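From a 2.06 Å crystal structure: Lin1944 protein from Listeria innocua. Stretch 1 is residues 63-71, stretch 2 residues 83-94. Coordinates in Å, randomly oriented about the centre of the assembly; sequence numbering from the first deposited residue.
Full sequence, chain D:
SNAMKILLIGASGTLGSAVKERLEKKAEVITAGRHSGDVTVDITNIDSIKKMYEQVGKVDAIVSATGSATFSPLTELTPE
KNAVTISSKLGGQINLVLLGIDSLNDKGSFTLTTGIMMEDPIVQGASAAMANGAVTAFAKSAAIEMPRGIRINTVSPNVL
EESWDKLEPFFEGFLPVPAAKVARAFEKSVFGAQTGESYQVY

Stretch 1 63-71: VSATGSATF
Stretch 2 83-94: AVTISSKLGGQI

Residues 63-64 end a β-strand, and residues 65-71 leave it as an extended loop that runs antiparallel to the helix of residues 83-94. The register is set by Gly67 CA, 3.6 Å from Lys89 CA, and Ala69 CA, 4.1 Å from Thr85 CA. At the closer pair the loop residue is glycine, and Gly67 (phi/psi 111/131) could not carry a CB: it would lie 2.7 Å from Lys89 CA, and these angles would also jam it against the preceding carbonyl oxygen.

Hydrogen bonds from the loop backbone hold the pairing. Ser68 (-114/149) gives its N to Ser88 OG at 2.9 Å, nearly linear at 169°, while its O accepts Lys89 N at 3.0 Å. Lys89 N makes no backbone hydrogen bond within the helix, which here contains a wider pi-type turn at 86-90, and donates to the loop instead; in that turn Leu90 N bonds to Thr85 O (3.2 Å) and Gly91 N to Ile86 O (2.7 Å), and Ser88 has phi/psi -113/-88. One turn earlier, Thr70 N (residue at -56/132) donates to Thr85 OG1 at 2.9 Å. Serine and threonine suit these sites because a short hydroxyl reaches a backbone amide directly; Ser88 is t, Thr85 m.

A side-chain hydrogen bond closes the strand end. Ser64, chi1 t and CB toward the helix, donates OG to Gln93 OE1 at 2.6 Å. Gln93 (m, t, chi3 97°) is long enough to span this gap, and its amide serves both ways, NE2 donating to Lys89 O at 3.0 Å within the helix.

Packing fills the remainder. Ala69 CB lies 3.6 Å from Thr85 CG2, and Thr70 OG1 (chi1 m) 3.8 Å from Val84 CB. The aliphatic part of Lys89 (t, p, t, m) lies against Gly67, with CD 3.4 Å from Gly67 O, while its end leads away and NZ bonds elsewhere in the structure.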

# COMPACT_ATOMS: atom_id res chain seq x y z
N VAL D 63 -4.00 -19.15 1.40
CA VAL D 63 -2.79 -18.68 2.03
C VAL D 63 -1.84 -18.25 0.93
O VAL D 63 -1.47 -19.04 0.08
CB VAL D 63 -2.09 -19.77 2.82
CG1 VAL D 63 -0.84 -19.22 3.48
CG2 VAL D 63 -3.02 -20.41 3.87
N SER D 64 -1.42 -17.00 0.98
CA SER D 64 -0.47 -16.48 0.02
C SER D 64 0.84 -16.25 0.74
O SER D 64 0.91 -15.41 1.65
CB SER D 64 -0.98 -15.16 -0.56
OG SER D 64 0.05 -14.46 -1.25
N ALA D 65 1.86 -17.03 0.36
CA ALA D 65 3.23 -16.79 0.78
C ALA D 65 4.06 -16.47 -0.47
O ALA D 65 5.12 -17.05 -0.72
CB ALA D 65 3.77 -18.00 1.52
N THR D 66 3.53 -15.57 -1.29
CA THR D 66 4.03 -15.32 -2.64
C THR D 66 4.01 -13.82 -2.92
O THR D 66 3.51 -13.05 -2.11
CB THR D 66 3.17 -16.07 -3.71
OG1 THR D 66 3.91 -16.19 -4.92
CG2 THR D 66 1.81 -15.36 -3.98
N GLY D 67 4.55 -13.43 -4.06
CA GLY D 67 4.51 -12.03 -4.48
C GLY D 67 5.89 -11.43 -4.44
O GLY D 67 6.60 -11.56 -3.46
N SER D 68 6.28 -10.77 -5.52
CA SER D 68 7.61 -10.19 -5.66
C SER D 68 7.54 -8.68 -5.71
O SER D 68 6.57 -8.12 -6.22
CB SER D 68 8.28 -10.66 -6.96
OG SER D 68 8.18 -12.07 -7.12
N ALA D 69 8.60 -8.06 -5.20
CA ALA D 69 8.76 -6.60 -5.14
C ALA D 69 10.14 -6.22 -5.68
O ALA D 69 11.15 -6.83 -5.29
CB ALA D 69 8.62 -6.10 -3.70
N THR D 70 10.18 -5.21 -6.54
CA THR D 70 11.46 -4.64 -6.98
C THR D 70 12.29 -4.19 -5.79
O THR D 70 11.77 -3.49 -4.90
CB THR D 70 11.24 -3.45 -7.95
OG1 THR D 70 10.74 -3.96 -9.18
CG2 THR D 70 12.53 -2.71 -8.22
N PHE D 71 13.57 -4.59 -5.79
CA PHE D 71 14.54 -4.29 -4.74
C PHE D 71 15.64 -3.41 -5.35
O PHE D 71 16.75 -3.88 -5.61
CB PHE D 71 15.10 -5.60 -4.19
CG PHE D 71 15.89 -5.47 -2.90
CD1 PHE D 71 17.25 -5.78 -2.89
CD2 PHE D 71 15.27 -5.11 -1.69
CE1 PHE D 71 18.01 -5.70 -1.69
CE2 PHE D 71 16.01 -5.03 -0.48
CZ PHE D 71 17.39 -5.32 -0.49
N ALA D 83 6.18 -0.65 -11.07
CA ALA D 83 5.02 -1.32 -11.66
C ALA D 83 5.06 -2.83 -11.51
O ALA D 83 4.02 -3.49 -11.48
CB ALA D 83 4.91 -0.95 -13.15
N VAL D 84 6.27 -3.37 -11.44
CA VAL D 84 6.45 -4.81 -11.24
C VAL D 84 5.95 -5.20 -9.84
O VAL D 84 5.13 -6.11 -9.69
CB VAL D 84 7.95 -5.24 -11.49
CG1 VAL D 84 8.10 -6.73 -11.33
CG2 VAL D 84 8.42 -4.81 -12.89
N THR D 85 6.43 -4.50 -8.81
CA THR D 85 5.90 -4.69 -7.45
C THR D 85 4.37 -4.60 -7.44
O THR D 85 3.68 -5.47 -6.89
CB THR D 85 6.43 -3.62 -6.51
OG1 THR D 85 7.84 -3.58 -6.64
CG2 THR D 85 6.04 -3.92 -5.03
N ILE D 86 3.87 -3.53 -8.06
CA ILE D 86 2.44 -3.26 -8.12
C ILE D 86 1.64 -4.42 -8.69
O ILE D 86 0.56 -4.73 -8.16
CB ILE D 86 2.12 -1.94 -8.85
CG1 ILE D 86 2.62 -0.75 -8.00
CG2 ILE D 86 0.62 -1.80 -9.11
CD1 ILE D 86 2.44 0.62 -8.65
N SER D 87 2.17 -5.11 -9.70
CA SER D 87 1.44 -6.24 -10.30
C SER D 87 1.57 -7.53 -9.51
O SER D 87 0.74 -8.42 -9.66
CB SER D 87 1.82 -6.46 -11.78
OG SER D 87 3.08 -7.09 -11.88
N SER D 88 2.59 -7.63 -8.65
CA SER D 88 2.93 -8.91 -8.01
C SER D 88 2.69 -8.97 -6.48
O SER D 88 1.61 -9.37 -6.05
CB SER D 88 4.35 -9.34 -8.37
OG SER D 88 4.61 -10.66 -7.91
N LYS D 89 3.68 -8.57 -5.67
CA LYS D 89 3.52 -8.61 -4.22
C LYS D 89 2.30 -7.80 -3.79
O LYS D 89 1.61 -8.20 -2.86
CB LYS D 89 4.78 -8.10 -3.50
CG LYS D 89 4.71 -8.10 -1.95
CD LYS D 89 4.83 -9.50 -1.38
CE LYS D 89 4.84 -9.52 0.14
NZ LYS D 89 6.08 -8.94 0.68
N LEU D 90 2.06 -6.67 -4.45
CA LEU D 90 0.92 -5.80 -4.11
C LEU D 90 -0.38 -6.30 -4.76
O LEU D 90 -1.25 -6.86 -4.09
CB LEU D 90 1.19 -4.34 -4.50
CG LEU D 90 0.25 -3.26 -3.92
CD1 LEU D 90 0.95 -1.89 -3.94
CD2 LEU D 90 -1.10 -3.19 -4.64
N GLY D 91 -0.49 -6.10 -6.08
CA GLY D 91 -1.72 -6.31 -6.83
C GLY D 91 -2.04 -7.77 -7.00
O GLY D 91 -3.19 -8.13 -7.04
N GLY D 92 -1.00 -8.60 -7.12
CA GLY D 92 -1.15 -10.03 -7.24
C GLY D 92 -1.79 -10.63 -6.01
O GLY D 92 -2.77 -11.37 -6.14
N GLN D 93 -1.29 -10.29 -4.81
CA GLN D 93 -1.88 -10.82 -3.58
C GLN D 93 -3.31 -10.29 -3.34
O GLN D 93 -4.19 -11.03 -2.87
CB GLN D 93 -1.02 -10.51 -2.36
CG GLN D 93 0.31 -11.22 -2.31
CD GLN D 93 0.86 -11.21 -0.88
OE1 GLN D 93 0.69 -12.18 -0.13
NE2 GLN D 93 1.51 -10.09 -0.49
N ILE D 94 -3.55 -9.03 -3.68
CA ILE D 94 -4.88 -8.46 -3.48
C ILE D 94 -5.91 -9.10 -4.42
O ILE D 94 -7.02 -9.45 -3.99
CB ILE D 94 -4.85 -6.90 -3.47
CG1 ILE D 94 -4.22 -6.44 -2.13
CG2 ILE D 94 -6.26 -6.33 -3.62
CD1 ILE D 94 -3.80 -5.01 -2.05